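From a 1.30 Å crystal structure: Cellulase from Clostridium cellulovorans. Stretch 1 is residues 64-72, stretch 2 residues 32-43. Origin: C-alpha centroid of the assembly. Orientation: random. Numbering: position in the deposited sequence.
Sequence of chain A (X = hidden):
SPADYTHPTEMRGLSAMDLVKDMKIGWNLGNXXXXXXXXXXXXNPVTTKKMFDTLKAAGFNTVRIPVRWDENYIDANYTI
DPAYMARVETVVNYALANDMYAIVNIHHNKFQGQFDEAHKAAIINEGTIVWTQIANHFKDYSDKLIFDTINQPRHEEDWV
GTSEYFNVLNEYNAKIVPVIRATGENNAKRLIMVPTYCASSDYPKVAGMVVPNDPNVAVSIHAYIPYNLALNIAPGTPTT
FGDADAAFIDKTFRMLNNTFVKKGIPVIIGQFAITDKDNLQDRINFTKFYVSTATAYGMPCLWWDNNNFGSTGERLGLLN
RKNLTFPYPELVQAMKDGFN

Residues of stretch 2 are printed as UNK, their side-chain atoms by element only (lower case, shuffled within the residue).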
# COMPACT_ATOMS: atom_id res chain seq x y z
N ARG A 64 -3.32 -1.35 -5.25
CA ARG A 64 -3.65 -0.98 -3.88
C ARG A 64 -4.65 0.16 -3.89
O ARG A 64 -4.50 1.11 -4.69
CB ARG A 64 -2.40 -0.63 -3.09
CG ARG A 64 -2.64 -0.21 -1.65
CD ARG A 64 -1.36 -0.35 -0.85
NE ARG A 64 -1.38 0.08 0.54
CZ ARG A 64 -1.05 1.30 0.98
NH1 ARG A 64 -0.76 2.27 0.13
NH2 ARG A 64 -1.00 1.52 2.28
N ILE A 65 -5.67 0.04 -3.06
CA ILE A 65 -6.80 0.96 -3.02
C ILE A 65 -6.87 1.61 -1.63
O ILE A 65 -7.49 1.06 -0.71
CB ILE A 65 -8.12 0.23 -3.33
CG1 ILE A 65 -8.05 -0.49 -4.68
CG2 ILE A 65 -9.29 1.20 -3.31
CD1 ILE A 65 -9.10 -1.56 -4.85
N PRO A 66 -6.20 2.75 -1.45
CA PRO A 66 -6.34 3.52 -0.21
C PRO A 66 -7.79 3.86 0.07
O PRO A 66 -8.48 4.39 -0.80
CB PRO A 66 -5.53 4.79 -0.52
CG PRO A 66 -4.47 4.33 -1.49
CD PRO A 66 -5.19 3.34 -2.36
N VAL A 67 -8.24 3.62 1.31
CA VAL A 67 -9.61 3.96 1.69
C VAL A 67 -9.64 4.62 3.06
O VAL A 67 -9.20 4.03 4.06
CB VAL A 67 -10.56 2.75 1.71
CG1 VAL A 67 -11.99 3.19 2.07
CG2 VAL A 67 -10.54 2.00 0.38
N ARG A 68 -10.16 5.85 3.12
CA ARG A 68 -10.53 6.52 4.37
C ARG A 68 -11.98 6.15 4.66
O ARG A 68 -12.83 6.29 3.79
CB ARG A 68 -10.40 8.04 4.19
CG ARG A 68 -10.76 8.84 5.43
CD ARG A 68 -10.80 10.34 5.16
NE ARG A 68 -9.60 10.87 4.52
CZ ARG A 68 -8.77 11.78 5.02
NH1 ARG A 68 -8.94 12.29 6.22
NH2 ARG A 68 -7.76 12.19 4.28
N TRP A 69 -12.26 5.69 5.89
CA TRP A 69 -13.59 5.20 6.23
C TRP A 69 -14.40 6.12 7.13
O TRP A 69 -15.63 6.02 7.15
CB TRP A 69 -13.49 3.83 6.92
CG TRP A 69 -12.83 2.78 6.08
CD1 TRP A 69 -11.50 2.48 6.03
CD2 TRP A 69 -13.48 1.88 5.16
NE1 TRP A 69 -11.28 1.44 5.14
CE2 TRP A 69 -12.48 1.06 4.60
CE3 TRP A 69 -14.81 1.70 4.75
CZ2 TRP A 69 -12.76 0.06 3.66
CZ3 TRP A 69 -15.09 0.71 3.81
CH2 TRP A 69 -14.07 -0.09 3.29
N ASP A 70 -13.74 7.00 7.88
CA ASP A 70 -14.39 7.69 8.99
C ASP A 70 -15.14 8.96 8.61
O ASP A 70 -15.63 9.66 9.50
CB ASP A 70 -13.44 7.89 10.18
CG ASP A 70 -12.24 8.75 9.89
OD1 ASP A 70 -11.99 9.10 8.72
OD2 ASP A 70 -11.52 9.08 10.86
N GLU A 71 -15.32 9.24 7.32
CA GLU A 71 -16.32 10.21 6.88
C GLU A 71 -17.60 9.52 6.47
O GLU A 71 -18.56 10.20 6.07
CB GLU A 71 -15.78 11.08 5.74
CG GLU A 71 -14.50 11.83 6.12
CD GLU A 71 -13.95 12.75 5.04
OE1 GLU A 71 -14.01 12.44 3.86
OE2 GLU A 71 -13.42 13.82 5.41
N ASN A 72 -17.67 8.19 6.59
CA ASN A 72 -18.82 7.41 6.16
C ASN A 72 -19.37 6.52 7.26
O ASN A 72 -19.96 5.46 6.99
CB ASN A 72 -18.49 6.62 4.90
CG ASN A 72 -18.51 7.49 3.70
OD1 ASN A 72 -19.56 7.72 3.13
ND2 ASN A 72 -17.35 8.02 3.34
N UNK A 32 -7.52 9.29 -4.02
CA UNK A 32 -8.83 8.86 -4.50
C UNK A 32 -9.71 8.55 -3.28
O UNK A 32 -10.19 9.48 -2.64
c UNK A 32 -8.66 7.75 -5.53
o UNK A 32 -7.74 8.20 -6.55
c UNK A 32 -9.96 7.42 -6.23
N UNK A 33 -9.90 7.27 -2.92
CA UNK A 33 -10.81 6.94 -1.83
C UNK A 33 -10.25 7.23 -0.44
O UNK A 33 -10.99 7.08 0.54
c UNK A 33 -12.32 5.28 -3.06
c UNK A 33 -12.44 3.80 -3.37
c UNK A 33 -11.30 5.49 -1.93
c UNK A 33 -13.67 5.88 -2.69
N UNK A 34 -9.01 7.70 -0.33
CA UNK A 34 -8.50 8.22 0.93
C UNK A 34 -8.63 9.73 1.05
O UNK A 34 -8.22 10.29 2.07
o UNK A 34 -4.61 8.80 -1.37
c UNK A 34 -5.97 8.63 0.56
o UNK A 34 -6.63 8.01 -1.69
c UNK A 34 -5.74 8.44 -0.94
c UNK A 34 -7.05 7.78 1.19
N UNK A 35 -9.19 10.41 0.05
CA UNK A 35 -9.26 11.86 0.07
C UNK A 35 -10.26 12.37 1.12
O UNK A 35 -11.24 11.70 1.46
c UNK A 35 -9.74 12.39 -1.29
o UNK A 35 -8.91 11.97 -2.36
N UNK A 36 -10.03 13.60 1.60
CA UNK A 36 -11.07 14.29 2.36
C UNK A 36 -12.21 14.62 1.41
O UNK A 36 -12.00 15.20 0.34
c UNK A 36 -10.52 15.57 2.99
c UNK A 36 -9.42 15.26 4.00
c UNK A 36 -11.64 16.37 3.66
N UNK A 37 -13.43 14.23 1.78
CA UNK A 37 -14.59 14.52 0.97
C UNK A 37 -14.97 13.44 -0.01
O UNK A 37 -15.84 13.67 -0.86
N UNK A 38 -14.37 12.27 0.06
CA UNK A 38 -14.73 11.19 -0.82
C UNK A 38 -13.84 11.11 -2.04
O UNK A 38 -12.84 11.81 -2.19
N UNK A 39 -14.28 10.24 -2.96
CA UNK A 39 -13.45 9.81 -4.08
C UNK A 39 -12.90 10.97 -4.91
O UNK A 39 -11.76 10.91 -5.38
o UNK A 39 -15.40 6.76 -6.32
o UNK A 39 -13.66 6.39 -7.60
c UNK A 39 -13.52 8.21 -6.07
c UNK A 39 -14.29 8.88 -4.96
c UNK A 39 -14.25 7.06 -6.71
N UNK A 40 -13.70 12.02 -5.10
CA UNK A 40 -13.30 13.17 -5.91
C UNK A 40 -12.81 14.34 -5.08
O UNK A 40 -12.54 15.42 -5.62
c UNK A 40 -14.45 13.65 -6.82
o UNK A 40 -15.52 14.16 -6.01
c UNK A 40 -14.97 12.52 -7.68
N UNK A 41 -12.66 14.15 -3.76
CA UNK A 41 -12.39 15.27 -2.88
C UNK A 41 -11.05 15.94 -3.09
O UNK A 41 -10.89 17.11 -2.73
N UNK A 42 -10.08 15.22 -3.63
CA UNK A 42 -8.77 15.80 -3.93
C UNK A 42 -8.59 16.01 -5.43
O UNK A 42 -7.45 16.10 -5.92
c UNK A 42 -7.66 14.97 -3.30
c UNK A 42 -6.78 14.31 -0.90
c UNK A 42 -7.54 15.14 -1.78
c UNK A 42 -6.32 14.23 1.51
c UNK A 42 -5.35 12.62 -0.01
c UNK A 42 -5.96 13.20 -1.10
c UNK A 42 -6.94 14.82 0.41
c UNK A 42 -8.14 16.08 -0.99
n UNK A 42 -7.78 15.90 0.33
c UNK A 42 -5.52 13.13 1.26
N UNK A 43 -9.69 16.11 -6.18
CA UNK A 43 -9.66 16.55 -7.56
C UNK A 43 -9.53 15.46 -8.60
O UNK A 43 -9.50 15.77 -9.80
O HOH W 1 -8.22 5.00 -3.49

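Position 32 carries one carbon that bears an oxygen and a second carbon, the branched pattern of threonine. Thr-32 does not touch stretch 1; its carbonyl accepts a hydrogen bond from the backbone N of position 35, closing a type I turn that presents the next two residues to stretch 1.

Position 33 has four side-chain carbons, forked at the second, and no polar atom. Its CB lies 3.2 Å from Pro-66 O, and a terminal carbon packs near Ile-65. This is leucine. Leu-33 CD1 lies 4.1 Å from Ile-65 CG2. A purely apolar chain suits the buried site, where Leu-33 CB also sits 4.3 Å from Val-67 CG2, while its backbone stays polar: Leu-33 O accepts a hydrogen bond from Arg-68 N at 3.0 Å, nearly straight at 168°. Water 1 accepts from Leu-33 N at 2.9 Å and donates to Pro-66 O at 2.8 Å, joining the two backbones.

At position 34 three carbons end in a pair of oxygens, one of which approaches the Pro-66 ring. Two carbons followed by a carboxylate carbon make glutamate. Glu-34 OE1 lies 3.6 Å from Pro-66 CB. Though buried, Glu-34 is not left unsatisfied: OE1 accepts a hydrogen bond from Thr-32 N at 2.8 Å, so the side chain folds back across its own turn, and OE2 is hydrogen-bonded to a residue adjoining one of the stretches.

Position 35 has one carbon and one oxygen: serine. Its CB points away from stretch 1, and Ser-35 OG instead donates to Thr-32 O at 2.8 Å, reinforcing the turn.

Position 36 shows three carbons, two of them branching from the first, hence valine. One methyl, Val-36 CG2, lies over a face of the Arg-68 guanidinium, 3.5 Å from Arg-68 NH2; an apolar group suits that flat face, which offers no hydrogen bond in its direction. The other, Val-36 CG1, is 3.6 Å from Glu-71 OE2.

Positions 37 and 38 have no side-chain atoms and are glycines. Both have positive phi, and at their backbone angles a CB would jam against the preceding carbonyl oxygen. Gly-37 N donates to Glu-71 OE1 at 2.8 Å.

Position 39, with three carbons and two terminal oxygens, is glutamate; Glu-39 leaves stretch 1 alone and is hydrogen-bonded elsewhere in the structure. Position 40 has a carbon bearing one oxygen and one carbon, so it is threonine; clear of stretch 1, its type is not called for by this contact. Position 41 is bare, a glycine: a CB there would lie 1.9 Å from Val-36 O.

Position 42 has one carbon followed by fused five- and six-membered rings containing one nitrogen: tryptophan. Its broad ring reaches Arg-68 in van der Waals contact, Trp-42 CZ2 lying 3.7 Å from Arg-68 NH2. Position 43, again without a side chain, is glycine, its phi of 92° and psi of 1° disfavouring any CB.

The contact centres on Arg-68. Its backbone N binds Leu-33 O, while its side chain reaches Glu-34 O through Arg-68 NE at 2.9 Å and NH2 at 3.0 Å, with that oxygen near the guanidinium plane. Leucine packing near Ile-65 and Val-67 supports one part of the contact; Glu-71 secures another by gripping the backbone at Gly-37.

Stretch 2 (32-43) TLESVGGETGWG
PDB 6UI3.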